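Baccell_00875 (Bacteroides cellulosilyticus DSM 14838, PDB 5NO8) is a polysaccharide lyase that probably removes the L-rhamnose caps linked to glucuronic acid on complex arabinogalactan proteins. Local coordinates at residues L190-G195 with L235-F240; G171-V176 with K326-D331; V144-N149 with I218-P223; V29-N34 with G121-E126; K251-G256 with E276-E281. One frame throughout, in Å; residues are numbered along the deposited sequence.

Contact 1: L190-G195 with L235-F240; sequences LVVTDG and LEWHVF
A classic beta bulge interrupts the antiparallel pairing of strands 187-194 and 232-242, neighbours near the middle of an eight-stranded antiparallel sheet. Val191 and His238 form a regular hydrogen-bonded pair: Val191 N to His238 O and His238 N to Val191 O are both 2.9 Å and nearly straight. At the bulge Thr193 and Asp194 both face Glu236, whose carbonyl oxygen accepts from Thr193 N at 2.8 Å and from Asp194 N at 3.3 Å, each donor standing above the carbonyl plane. Leu190, Val192, Trp237 and Val239 share one face of the sheet. There Leu190 crosses the indole obliquely and lays CD1 over its face in a CH-pi contact, 3.9 Å from the centroid of the five-membered ring, while Val192 CG2 reaches the ring edge. A branched aliphatic tip suits this flat apolar surface; the indole N-H is taken by Glu125 of the next strand. Val191 lies on the other face, its CG2 in the plane of the Phe240 ring at the edge, 3.6 Å from Phe240 CE1. Thr193 holds its hydroxyl in the crowded position between backbone N and carbonyl carbon (chi1 51°), which aims it at the extended chain of Glu236. Thr193 OG1 donates to the anti lone pair of Glu236 OE2 at 2.6 Å, and Thr193 OG1 also sits at the imidazole edge, 3.5 Å from His238 CD2.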
# COMPACT_ATOMS: atom_id res chain seq x y z
N LEU A 190 18.79 3.14 2.96
CA LEU A 190 19.16 4.47 3.43
C LEU A 190 18.79 4.45 4.90
O LEU A 190 17.63 4.18 5.23
CB LEU A 190 18.37 5.55 2.70
CG LEU A 190 18.62 7.01 3.12
CD1 LEU A 190 18.22 7.96 2.00
CD2 LEU A 190 17.86 7.41 4.40
N VAL A 191 19.78 4.72 5.76
CA VAL A 191 19.59 4.73 7.20
C VAL A 191 20.02 6.09 7.72
O VAL A 191 21.17 6.51 7.51
CB VAL A 191 20.39 3.61 7.87
CG1 VAL A 191 20.46 3.79 9.39
CG2 VAL A 191 19.74 2.28 7.53
N VAL A 192 19.09 6.77 8.40
CA VAL A 192 19.41 8.07 9.03
C VAL A 192 20.26 7.82 10.27
O VAL A 192 19.93 7.02 11.18
CB VAL A 192 18.13 8.86 9.39
CG1 VAL A 192 18.43 10.09 10.26
CG2 VAL A 192 17.37 9.21 8.14
N THR A 193 21.39 8.53 10.34
CA THR A 193 22.32 8.40 11.46
C THR A 193 22.54 9.67 12.26
O THR A 193 23.09 9.58 13.33
CB THR A 193 23.69 7.90 10.96
OG1 THR A 193 24.15 8.70 9.85
CG2 THR A 193 23.53 6.45 10.48
N ASP A 194 22.11 10.82 11.77
CA ASP A 194 22.09 12.02 12.58
C ASP A 194 20.90 12.84 12.11
O ASP A 194 20.55 12.81 10.94
CB ASP A 194 23.42 12.79 12.46
CG ASP A 194 23.58 13.87 13.53
OD1 ASP A 194 22.97 13.76 14.62
OD2 ASP A 194 24.34 14.82 13.30
N GLY A 195 20.26 13.56 13.03
CA GLY A 195 19.02 14.28 12.73
C GLY A 195 17.86 13.32 12.56
O GLY A 195 17.88 12.21 13.10
N LEU A 235 21.69 16.69 9.31
CA LEU A 235 21.07 15.43 8.93
C LEU A 235 22.17 14.62 8.25
O LEU A 235 22.86 15.12 7.37
CB LEU A 235 19.96 15.69 7.96
CG LEU A 235 19.37 14.49 7.23
CD1 LEU A 235 18.49 13.68 8.17
CD2 LEU A 235 18.61 14.93 5.99
N GLU A 236 22.28 13.35 8.64
CA GLU A 236 23.23 12.47 8.01
C GLU A 236 22.54 11.14 7.71
O GLU A 236 21.75 10.64 8.50
CB GLU A 236 24.42 12.25 8.95
CG GLU A 236 25.50 11.34 8.40
CD GLU A 236 26.54 10.97 9.45
OE1 GLU A 236 27.67 11.49 9.33
OE2 GLU A 236 26.25 10.19 10.39
N TRP A 237 22.85 10.56 6.57
CA TRP A 237 22.41 9.20 6.33
C TRP A 237 23.47 8.41 5.59
O TRP A 237 24.38 9.00 5.01
CB TRP A 237 21.08 9.18 5.60
CG TRP A 237 20.99 9.95 4.27
CD1 TRP A 237 21.86 9.94 3.23
CD2 TRP A 237 19.90 10.78 3.86
NE1 TRP A 237 21.41 10.73 2.22
CE2 TRP A 237 20.20 11.26 2.57
CE3 TRP A 237 18.69 11.15 4.45
CZ2 TRP A 237 19.34 12.08 1.86
CZ3 TRP A 237 17.83 11.99 3.74
CH2 TRP A 237 18.17 12.45 2.48
N HIS A 238 23.32 7.08 5.65
CA HIS A 238 24.16 6.14 4.93
C HIS A 238 23.29 5.46 3.88
O HIS A 238 22.20 5.00 4.22
CB HIS A 238 24.63 5.06 5.86
CG HIS A 238 25.67 5.50 6.82
ND1 HIS A 238 26.80 4.76 7.06
CD2 HIS A 238 25.76 6.60 7.61
CE1 HIS A 238 27.55 5.37 7.97
NE2 HIS A 238 26.93 6.48 8.33
N VAL A 239 23.79 5.41 2.64
CA VAL A 239 23.17 4.71 1.52
C VAL A 239 24.06 3.55 1.14
O VAL A 239 25.26 3.71 1.00
CB VAL A 239 22.94 5.66 0.34
CG1 VAL A 239 22.34 4.90 -0.83
CG2 VAL A 239 22.04 6.80 0.76
N PHE A 240 23.48 2.35 1.05
CA PHE A 240 24.31 1.14 0.99
C PHE A 240 23.57 -0.02 0.35
O PHE A 240 22.34 -0.10 0.38
CB PHE A 240 24.74 0.70 2.40
CG PHE A 240 23.58 0.48 3.34
CD1 PHE A 240 23.07 1.56 4.08
CD2 PHE A 240 22.98 -0.76 3.48
CE1 PHE A 240 22.00 1.39 4.94
CE2 PHE A 240 21.88 -0.93 4.33
CZ PHE A 240 21.40 0.14 5.07

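Contact 2: G171-V176 with K326-D331; sequences GSAAYV and KQTHAD
Two hydrogen bonds join the type I turn Gly171-Ala174 to the start of strand 326-335, and both run between Ser172 and Gln327. Ser172 N donates to Gln327 O at 2.9 Å, approaching nearly along the C=O axis. In return Gln327 N gives a nearly straight bond of 3.0 Å to Ser172 OG, which chi1 (-51°) places beside its own backbone N so that amide and hydroxyl act together. Within the turn, Ala174 N bonds back to Gly171 O. A water lies between Ser172 O and Lys326 NZ, accepting from Lys326 NZ at 3.1 Å and within bonding distance of the carbonyl; that amine also has weak links to Thr193 and Asp194. Apolar contacts are few. The bent Lys326 chain passes alongside Ser172, CD lying 3.7 Å from Ser172 CB, and the small Ala173 CB fits against Thr328 CB at 3.7 Å while Thr328 OG1 bonds to Gly170 O. Gly171 suits its place because its phi is positive (65°) and a CB there would fall 2.8 Å from Gln327 O. The side chain of a serine thus stands in for a strand's carbonyl, so a turn ahead of strand 175-180 can dock on another sheet through two strand-like hydrogen bonds without being a strand itself.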
# COMPACT_ATOMS: atom_id res chain seq x y z
N GLY A 171 11.64 9.31 12.42
CA GLY A 171 12.38 10.32 13.19
C GLY A 171 13.88 10.06 13.12
O GLY A 171 14.44 9.99 12.01
N SER A 172 14.52 9.91 14.28
CA SER A 172 15.96 9.62 14.35
C SER A 172 16.30 8.27 13.78
O SER A 172 17.45 8.05 13.42
CB SER A 172 16.50 9.71 15.78
OG SER A 172 16.13 10.93 16.40
N ALA A 173 15.32 7.37 13.73
CA ALA A 173 15.51 6.01 13.22
C ALA A 173 14.77 5.81 11.91
O ALA A 173 14.37 4.69 11.57
CB ALA A 173 15.03 5.02 14.25
N ALA A 174 14.61 6.90 11.16
CA ALA A 174 14.01 6.81 9.85
C ALA A 174 14.91 6.03 8.88
O ALA A 174 16.11 5.94 9.06
CB ALA A 174 13.76 8.20 9.30
N TYR A 175 14.30 5.46 7.85
CA TYR A 175 15.01 4.72 6.85
C TYR A 175 14.21 4.61 5.56
O TYR A 175 13.02 4.89 5.51
CB TYR A 175 15.40 3.32 7.36
CG TYR A 175 14.25 2.39 7.66
CD1 TYR A 175 13.50 1.80 6.64
CD2 TYR A 175 13.89 2.12 8.97
CE1 TYR A 175 12.45 0.96 6.93
CE2 TYR A 175 12.87 1.26 9.26
CZ TYR A 175 12.16 0.67 8.23
OH TYR A 175 11.10 -0.14 8.51
N VAL A 176 14.90 4.17 4.51
CA VAL A 176 14.28 3.70 3.29
C VAL A 176 14.92 2.36 2.92
O VAL A 176 16.15 2.22 2.89
CB VAL A 176 14.42 4.68 2.11
CG1 VAL A 176 13.68 4.13 0.91
CG2 VAL A 176 13.88 6.08 2.44
N LYS A 326 17.73 11.42 20.69
CA LYS A 326 17.11 10.63 19.62
C LYS A 326 15.67 10.28 19.99
O LYS A 326 15.34 10.10 21.19
CB LYS A 326 17.90 9.35 19.37
CG LYS A 326 19.38 9.53 19.15
CD LYS A 326 19.69 9.81 17.71
CE LYS A 326 21.19 9.91 17.48
NZ LYS A 326 21.44 10.63 16.21
N GLN A 327 14.84 10.14 18.95
CA GLN A 327 13.47 9.69 19.13
C GLN A 327 12.99 8.95 17.93
O GLN A 327 13.36 9.24 16.80
CB GLN A 327 12.50 10.83 19.45
CG GLN A 327 12.29 11.84 18.36
CD GLN A 327 11.31 12.92 18.78
OE1 GLN A 327 11.70 14.07 19.00
NE2 GLN A 327 10.02 12.56 18.88
N THR A 328 12.12 8.00 18.20
CA THR A 328 11.42 7.29 17.12
C THR A 328 10.09 6.83 17.65
O THR A 328 9.80 7.02 18.84
CB THR A 328 12.30 6.15 16.53
OG1 THR A 328 11.72 5.63 15.32
CG2 THR A 328 12.53 4.99 17.48
N HIS A 329 9.27 6.24 16.79
CA HIS A 329 7.91 5.89 17.16
C HIS A 329 7.35 4.66 16.45
O HIS A 329 7.97 4.11 15.52
CB HIS A 329 6.99 7.10 16.94
CG HIS A 329 6.53 7.26 15.52
ND1 HIS A 329 7.35 7.71 14.51
CD2 HIS A 329 5.33 6.99 14.94
CE1 HIS A 329 6.66 7.76 13.38
NE2 HIS A 329 5.43 7.32 13.61
N ALA A 330 6.20 4.24 16.95
CA ALA A 330 5.31 3.28 16.30
C ALA A 330 3.89 3.82 16.29
O ALA A 330 3.49 4.52 17.22
CB ALA A 330 5.35 1.96 17.01
N ASP A 331 3.13 3.50 15.23
CA ASP A 331 1.73 3.94 15.08
C ASP A 331 0.80 2.73 15.19
O ASP A 331 0.88 1.81 14.36
CB ASP A 331 1.51 4.60 13.73
CG ASP A 331 2.30 5.88 13.55
OD1 ASP A 331 2.24 6.75 14.46
OD2 ASP A 331 2.98 6.02 12.49
O HOH W 1 19.49 10.13 13.90

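Contact 3: V144-N149 with I218-P223; sequences VYTPFN and IALDLP
With chi1 at 59°, Thr146 holds OG1 in the crowded position between backbone N and carbonyl carbon, while CG2 lies anti to the carbonyl carbon. Leu220 sets CG beside its own backbone N (chi1 -60°), and the two side chains cross at about a right angle. Thr146 OG1 therefore rests 3.4 Å from Leu220 CG and 3.5 Å from Ile218 CG2. The backbones pair as antiparallel strands 137-145 and 217-221. Val144 and Leu220 exchange bonds, Val144 N to Leu220 O at 3.0 Å and Leu220 N to Val144 O at 2.9 Å, and Thr146 N continues the ladder to Ile218 O. Between them Tyr145 and Ala219 form a non-hydrogen-bonded pair on the other face, where the small Ala219 lets the phenol ring of Tyr145 lie close, Ala219 CB being 3.9 Å from Tyr145 CD1. Past Thr146 the chain folds into an inverse gamma turn centred on Pro147, and a water links Phe148 O to Ile218 N. An alanine at Leu220 would probably loosen the packing here, since it removes the branched end that meets Thr146 and the indole of Trp237 on strand 232-242. Thr146 OG1 is buried with no polar partner in the model, so the contact pays for an unsatisfied hydroxyl, and its cohesion comes from the main-chain bonds and the apolar fit of the side chains.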
# COMPACT_ATOMS: atom_id res chain seq x y z
N VAL A 144 14.42 17.16 1.48
CA VAL A 144 15.46 16.83 0.52
C VAL A 144 14.83 15.86 -0.48
O VAL A 144 14.21 14.85 -0.10
CB VAL A 144 16.67 16.17 1.21
CG1 VAL A 144 17.73 15.73 0.20
CG2 VAL A 144 17.28 17.11 2.23
N TYR A 145 15.00 16.14 -1.78
CA TYR A 145 14.55 15.20 -2.80
C TYR A 145 15.39 13.92 -2.78
O TYR A 145 16.62 13.98 -2.73
CB TYR A 145 14.63 15.82 -4.19
CG TYR A 145 13.72 16.96 -4.40
CD1 TYR A 145 12.34 16.79 -4.33
CD2 TYR A 145 14.21 18.21 -4.70
CE1 TYR A 145 11.47 17.85 -4.55
CE2 TYR A 145 13.37 19.27 -4.92
CZ TYR A 145 12.00 19.10 -4.88
OH TYR A 145 11.18 20.18 -5.10
N THR A 146 14.70 12.77 -2.79
CA THR A 146 15.33 11.45 -2.85
C THR A 146 14.54 10.68 -3.90
O THR A 146 13.65 9.87 -3.56
CB THR A 146 15.34 10.73 -1.48
OG1 THR A 146 14.00 10.58 -1.02
CG2 THR A 146 16.19 11.48 -0.46
N PRO A 147 14.81 10.95 -5.19
CA PRO A 147 13.95 10.45 -6.27
C PRO A 147 14.22 8.99 -6.59
O PRO A 147 14.68 8.67 -7.68
CB PRO A 147 14.25 11.39 -7.43
CG PRO A 147 15.66 11.81 -7.18
CD PRO A 147 15.81 11.90 -5.69
N PHE A 148 13.90 8.11 -5.64
CA PHE A 148 14.04 6.65 -5.83
C PHE A 148 13.24 6.22 -7.05
O PHE A 148 12.13 6.75 -7.31
CB PHE A 148 13.57 5.87 -4.59
CG PHE A 148 14.44 6.03 -3.39
CD1 PHE A 148 15.58 5.24 -3.23
CD2 PHE A 148 14.11 6.93 -2.38
CE1 PHE A 148 16.39 5.37 -2.10
CE2 PHE A 148 14.92 7.08 -1.27
CZ PHE A 148 16.06 6.30 -1.13
N ASN A 149 13.79 5.24 -7.79
CA ASN A 149 13.26 4.83 -9.10
C ASN A 149 12.12 3.84 -8.94
O ASN A 149 12.26 2.65 -9.23
CB ASN A 149 14.43 4.27 -9.94
CG ASN A 149 14.19 4.32 -11.43
OD1 ASN A 149 13.24 4.92 -11.91
ND2 ASN A 149 15.10 3.68 -12.19
N ILE A 218 9.83 11.40 -4.67
CA ILE A 218 9.80 11.39 -3.19
C ILE A 218 10.69 12.51 -2.65
O ILE A 218 11.81 12.70 -3.12
CB ILE A 218 10.28 10.03 -2.66
CG1 ILE A 218 9.27 8.93 -3.07
CG2 ILE A 218 10.49 10.07 -1.15
CD1 ILE A 218 9.86 7.55 -3.18
N ALA A 219 10.18 13.26 -1.66
CA ALA A 219 10.96 14.21 -0.87
C ALA A 219 10.86 13.82 0.60
O ALA A 219 9.76 13.62 1.11
CB ALA A 219 10.46 15.63 -1.07
N LEU A 220 11.99 13.66 1.26
CA LEU A 220 11.99 13.32 2.69
C LEU A 220 11.95 14.62 3.52
O LEU A 220 12.81 15.50 3.35
CB LEU A 220 13.21 12.47 3.03
CG LEU A 220 13.30 11.13 2.28
CD1 LEU A 220 14.47 10.33 2.81
CD2 LEU A 220 12.04 10.28 2.36
N ASP A 221 10.97 14.71 4.43
CA ASP A 221 10.78 15.89 5.25
C ASP A 221 11.56 15.84 6.55
O ASP A 221 11.46 14.89 7.31
CB ASP A 221 9.30 16.07 5.61
CG ASP A 221 8.42 16.28 4.39
OD1 ASP A 221 8.77 17.12 3.53
OD2 ASP A 221 7.38 15.61 4.30
N LEU A 222 12.33 16.89 6.79
CA LEU A 222 13.03 17.10 8.03
C LEU A 222 12.03 17.69 9.04
O LEU A 222 10.94 18.17 8.64
CB LEU A 222 14.21 18.08 7.84
CG LEU A 222 15.45 17.49 7.19
CD1 LEU A 222 15.22 17.08 5.76
CD2 LEU A 222 16.62 18.48 7.31
N PRO A 223 12.38 17.68 10.33
CA PRO A 223 11.55 18.43 11.26
C PRO A 223 11.48 19.90 10.90
O PRO A 223 12.42 20.45 10.29
CB PRO A 223 12.28 18.25 12.61
CG PRO A 223 13.18 17.06 12.41
CD PRO A 223 13.59 17.14 10.98
O HOH W 2 10.84 9.13 -6.38

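Contact 4: V29-N34 with G121-E126; sequences VEMRIN and GDLVEE
The flat group that matters is the peptide carbonyl of Gly121: Val29 N lies in its plane, on a lone pair, 2.9 Å from Gly121 O, with a nearly straight N-H (171°). Val29 CG2 stays beside the same oxygen, 3.5 Å from Gly121 O. The glycine has a positive phi (81°) as the chain turns from strand 110-119 into strand 122-131. Side chains do the rest. Val29, beta-branched and so at home in an extended strand, has CG1 anti to its backbone N and sets it 4.1 Å from Leu123 CB. Strand 29-33 belongs to a small two-stranded antiparallel sheet with 40-45, which lies across the face of the large eight-stranded antiparallel sheet carrying 122-131; the local strand axes differ by 57° in direction, and apart from that one main-chain bond the layers meet through side chains, without strand pairing. Met31 crosses Leu123 at about a right angle, its flexible chain bent at the last torsion so that the thioether end meets the isobutyl tip, Met31 SD lying 4.0 Å from Leu123 CD1. An alanine at Leu123 would probably weaken the seating of the small sheet, because it takes away the branched end that meets the Met31 sulfur. Leu123 also touches Val239 of strand 232-242 and Arg116 and Ile118 of strand 110-119. Asp122, whose side chain starts away from strand 29-33, forms a salt bridge with Lys255.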
# COMPACT_ATOMS: atom_id res chain seq x y z
N VAL A 29 28.74 1.62 -3.48
CA VAL A 29 27.96 2.62 -4.14
C VAL A 29 28.84 3.43 -5.09
O VAL A 29 29.96 3.83 -4.72
CB VAL A 29 27.30 3.57 -3.12
CG1 VAL A 29 26.53 4.65 -3.85
CG2 VAL A 29 26.37 2.80 -2.18
N GLU A 30 28.33 3.64 -6.30
CA GLU A 30 28.93 4.53 -7.27
C GLU A 30 27.89 5.56 -7.71
O GLU A 30 26.69 5.29 -7.71
CB GLU A 30 29.47 3.76 -8.47
CG GLU A 30 30.56 2.76 -8.09
CD GLU A 30 31.24 2.09 -9.29
OE1 GLU A 30 30.57 1.79 -10.30
OE2 GLU A 30 32.46 1.83 -9.21
N MET A 31 28.37 6.74 -8.08
CA MET A 31 27.48 7.84 -8.38
C MET A 31 28.02 8.71 -9.48
O MET A 31 29.21 8.73 -9.71
CB MET A 31 27.21 8.67 -7.12
CG MET A 31 28.31 8.62 -6.07
SD MET A 31 28.12 9.88 -4.80
CE MET A 31 26.66 9.26 -4.09
N ARG A 32 27.11 9.39 -10.16
CA ARG A 32 27.45 10.51 -11.03
C ARG A 32 26.79 11.73 -10.42
O ARG A 32 25.60 11.70 -10.07
CB ARG A 32 26.92 10.29 -12.44
N ILE A 33 27.55 12.79 -10.29
CA ILE A 33 27.07 14.05 -9.75
C ILE A 33 26.84 15.02 -10.88
O ILE A 33 27.71 15.16 -11.77
CB ILE A 33 28.14 14.65 -8.80
CG1 ILE A 33 28.58 13.67 -7.71
CG2 ILE A 33 27.67 15.96 -8.22
CD1 ILE A 33 27.49 13.19 -6.81
N ASN A 34 25.70 15.69 -10.87
CA ASN A 34 25.39 16.72 -11.86
C ASN A 34 26.33 17.92 -11.61
O ASN A 34 26.31 18.51 -10.53
CB ASN A 34 23.90 17.12 -11.73
CG ASN A 34 23.46 18.12 -12.75
OD1 ASN A 34 24.14 19.13 -12.99
ND2 ASN A 34 22.30 17.88 -13.34
N GLY A 121 32.50 1.26 1.03
CA GLY A 121 31.45 1.01 0.03
C GLY A 121 30.11 1.70 0.24
O GLY A 121 29.24 1.63 -0.62
N ASP A 122 29.91 2.37 1.37
CA ASP A 122 28.65 3.04 1.64
C ASP A 122 28.79 4.54 1.42
O ASP A 122 29.82 5.14 1.77
CB ASP A 122 28.20 2.74 3.05
CG ASP A 122 27.98 1.22 3.28
OD1 ASP A 122 28.04 0.38 2.33
OD2 ASP A 122 27.73 0.87 4.42
N LEU A 123 27.75 5.13 0.84
CA LEU A 123 27.70 6.57 0.65
C LEU A 123 27.20 7.18 1.97
O LEU A 123 26.12 6.82 2.43
CB LEU A 123 26.76 6.94 -0.47
CG LEU A 123 26.31 8.40 -0.60
CD1 LEU A 123 27.47 9.36 -0.84
CD2 LEU A 123 25.20 8.51 -1.63
N VAL A 124 27.99 8.08 2.54
CA VAL A 124 27.60 8.82 3.72
C VAL A 124 27.42 10.26 3.27
O VAL A 124 28.32 10.84 2.69
CB VAL A 124 28.63 8.68 4.84
CG1 VAL A 124 28.17 9.43 6.07
CG2 VAL A 124 28.89 7.19 5.16
N GLU A 125 26.23 10.81 3.48
CA GLU A 125 25.95 12.21 3.17
C GLU A 125 25.59 12.95 4.42
O GLU A 125 24.75 12.48 5.19
CB GLU A 125 24.77 12.31 2.23
CG GLU A 125 24.90 11.55 0.95
CD GLU A 125 23.95 12.11 -0.09
OE1 GLU A 125 22.71 12.00 0.12
OE2 GLU A 125 24.42 12.74 -1.08
N GLU A 126 26.21 14.11 4.62
CA GLU A 126 25.92 14.98 5.75
C GLU A 126 25.39 16.29 5.17
O GLU A 126 26.06 16.91 4.35
CB GLU A 126 27.19 15.18 6.55
CG GLU A 126 27.06 15.97 7.84
CD GLU A 126 28.44 16.28 8.44
OE1 GLU A 126 29.35 15.41 8.44
OE2 GLU A 126 28.61 17.43 8.88

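Contact 5: K251-G256 with E276-E281; sequences KLLEKG and ECRSLE
Helix 245-254 ends in a Schellman motif, Gly256 taking a positive phi (94°) and returning Gly256 N to Leu253 O at 3.0 Å, while Lys255 N bonds to Lys251 O at 2.9 Å; a glycine suits this site because any side chain would crowd the carbonyl oxygen of Lys255 at these backbone angles. Leu253 on the last helical turn is the main side chain of the contact. Its CG lies beside the backbone N (chi1 -63°) and its chain then extends, which carries CD2 over the backbone of Arg278 and Ser279: Leu253 CD2 is 3.4 Å from Arg278 O and 3.8 Å from Ser279 CA. Leu280 comes from the loop with CG anti to its backbone N (chi1 -179°) and places CB at the helix end, 3.4 Å from Leu253 O, and its CD2 extends toward the backbone of Glu254. The same carbonyl accepts a hydrogen bond from a water, 2.8 Å from Leu253 O, and that water accepts from Leu280 N, so main chain meets main chain through a single solvent molecule. The loop is shaped from within by Ser279 OG, which donates to Glu281 O at 2.6 Å from above the carbonyl plane. Leucines fit a surface contact of this kind, covering backbone with aliphatic carbon while a water still reaches the Leu253 carbonyl and the Leu280 amide. Arg278 sends its guanidinium elsewhere, to Asn302. The helix end thus rests between two sheets: Lys251 and Lys255 touch Phe240 on strand 232-242, Lys255 reaches Asp122, and Leu252 and Leu253 lean on Leu259 of strand 259-262, the neighbour of strand 272-278.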
# COMPACT_ATOMS: atom_id res chain seq x y z
N LYS A 251 22.35 -4.31 9.15
CA LYS A 251 23.15 -3.15 8.79
C LYS A 251 22.63 -1.86 9.44
O LYS A 251 23.42 -1.02 9.91
CB LYS A 251 23.21 -3.01 7.28
CG LYS A 251 24.11 -4.06 6.64
CD LYS A 251 24.03 -3.94 5.12
CE LYS A 251 24.79 -5.03 4.38
NZ LYS A 251 26.23 -4.78 4.43
N LEU A 252 21.31 -1.73 9.48
CA LEU A 252 20.70 -0.58 10.21
C LEU A 252 21.16 -0.53 11.68
O LEU A 252 21.57 0.53 12.20
CB LEU A 252 19.18 -0.59 10.05
CG LEU A 252 18.36 0.47 10.81
CD1 LEU A 252 17.05 0.73 10.07
CD2 LEU A 252 18.09 0.07 12.24
N LEU A 253 21.14 -1.68 12.35
CA LEU A 253 21.61 -1.77 13.73
C LEU A 253 23.13 -1.54 13.84
O LEU A 253 23.58 -0.87 14.77
CB LEU A 253 21.24 -3.12 14.35
CG LEU A 253 19.74 -3.40 14.50
CD1 LEU A 253 19.51 -4.85 14.94
CD2 LEU A 253 19.12 -2.45 15.49
N GLU A 254 23.89 -2.06 12.87
CA GLU A 254 25.34 -1.83 12.84
C GLU A 254 25.69 -0.38 12.72
O GLU A 254 26.67 0.07 13.30
CB GLU A 254 26.02 -2.57 11.69
CG GLU A 254 26.00 -4.07 11.86
CD GLU A 254 26.77 -4.81 10.77
OE1 GLU A 254 26.75 -4.36 9.60
OE2 GLU A 254 27.40 -5.84 11.13
N LYS A 255 24.85 0.35 11.99
CA LYS A 255 25.06 1.78 11.78
C LYS A 255 24.57 2.61 12.97
O LYS A 255 24.64 3.83 12.92
CB LYS A 255 24.40 2.20 10.45
CG LYS A 255 25.23 1.67 9.28
CD LYS A 255 24.57 1.81 7.93
CE LYS A 255 25.32 0.97 6.90
NZ LYS A 255 26.71 1.48 6.67
N GLY A 256 24.08 1.96 14.03
CA GLY A 256 23.74 2.63 15.27
C GLY A 256 22.30 3.08 15.43
O GLY A 256 21.97 3.74 16.41
N GLU A 276 8.56 -3.05 21.28
CA GLU A 276 9.98 -3.34 21.47
C GLU A 276 10.82 -2.37 20.68
O GLU A 276 10.47 -2.04 19.55
CB GLU A 276 10.29 -4.75 20.97
CG GLU A 276 9.67 -5.83 21.85
CD GLU A 276 10.13 -7.24 21.51
OE1 GLU A 276 10.87 -7.42 20.50
OE2 GLU A 276 9.75 -8.16 22.25
N CYS A 277 11.91 -1.92 21.28
CA CYS A 277 12.92 -1.10 20.62
C CYS A 277 14.25 -1.86 20.72
O CYS A 277 14.82 -2.02 21.82
CB CYS A 277 12.99 0.26 21.29
SG CYS A 277 14.15 1.42 20.50
N ARG A 278 14.74 -2.34 19.58
CA ARG A 278 15.95 -3.17 19.51
C ARG A 278 17.10 -2.34 18.97
O ARG A 278 16.94 -1.62 17.97
CB ARG A 278 15.69 -4.38 18.60
CG ARG A 278 16.90 -5.24 18.24
CD ARG A 278 17.31 -6.18 19.34
NE ARG A 278 16.28 -7.18 19.64
CZ ARG A 278 16.36 -8.04 20.65
NH1 ARG A 278 17.41 -8.05 21.46
NH2 ARG A 278 15.36 -8.89 20.87
N SER A 279 18.26 -2.47 19.60
CA SER A 279 19.48 -1.80 19.17
C SER A 279 20.61 -2.84 19.09
O SER A 279 20.42 -4.00 19.47
CB SER A 279 19.86 -0.70 20.14
OG SER A 279 19.83 -1.19 21.48
N LEU A 280 21.77 -2.41 18.59
CA LEU A 280 22.94 -3.28 18.56
C LEU A 280 23.52 -3.35 19.97
O LEU A 280 23.76 -4.43 20.48
CB LEU A 280 23.98 -2.75 17.59
CG LEU A 280 25.25 -3.62 17.48
CD1 LEU A 280 24.94 -4.87 16.69
CD2 LEU A 280 26.38 -2.82 16.87
N GLU A 281 23.73 -2.20 20.59
CA GLU A 281 24.21 -2.11 21.97
C GLU A 281 23.11 -1.53 22.88
O GLU A 281 22.22 -0.84 22.38
CB GLU A 281 25.45 -1.20 22.05
CG GLU A 281 26.56 -1.50 21.04
CD GLU A 281 27.27 -2.83 21.26
OE1 GLU A 281 26.83 -3.65 22.10
OE2 GLU A 281 28.30 -3.06 20.58
O HOH W 3 22.09 -0.02 17.01

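All five contacts precede the helix-rich part that begins at helix 338-352. Contact 1 is central, its centre 12 to 13 Å from each of the others. Strand 232-242 pairs there with 187-194 and on its other side with the 122-131 strand of contact 4; contact 2 reaches the same sheet through 175-180. Contact 3 belongs to a second sheet, packed face to face on the first through Trp237, consistent with a beta sandwich. Contacts 2 and 5, 12 Å apart, join this region to the sheet that holds strands 272-278 and 326-335. Along the chain contact 4 closes first, contact 3 crosses contacts 1 and 2, and contacts 1 and 5 nest inside contact 2, whose long loop ties the two beta regions together.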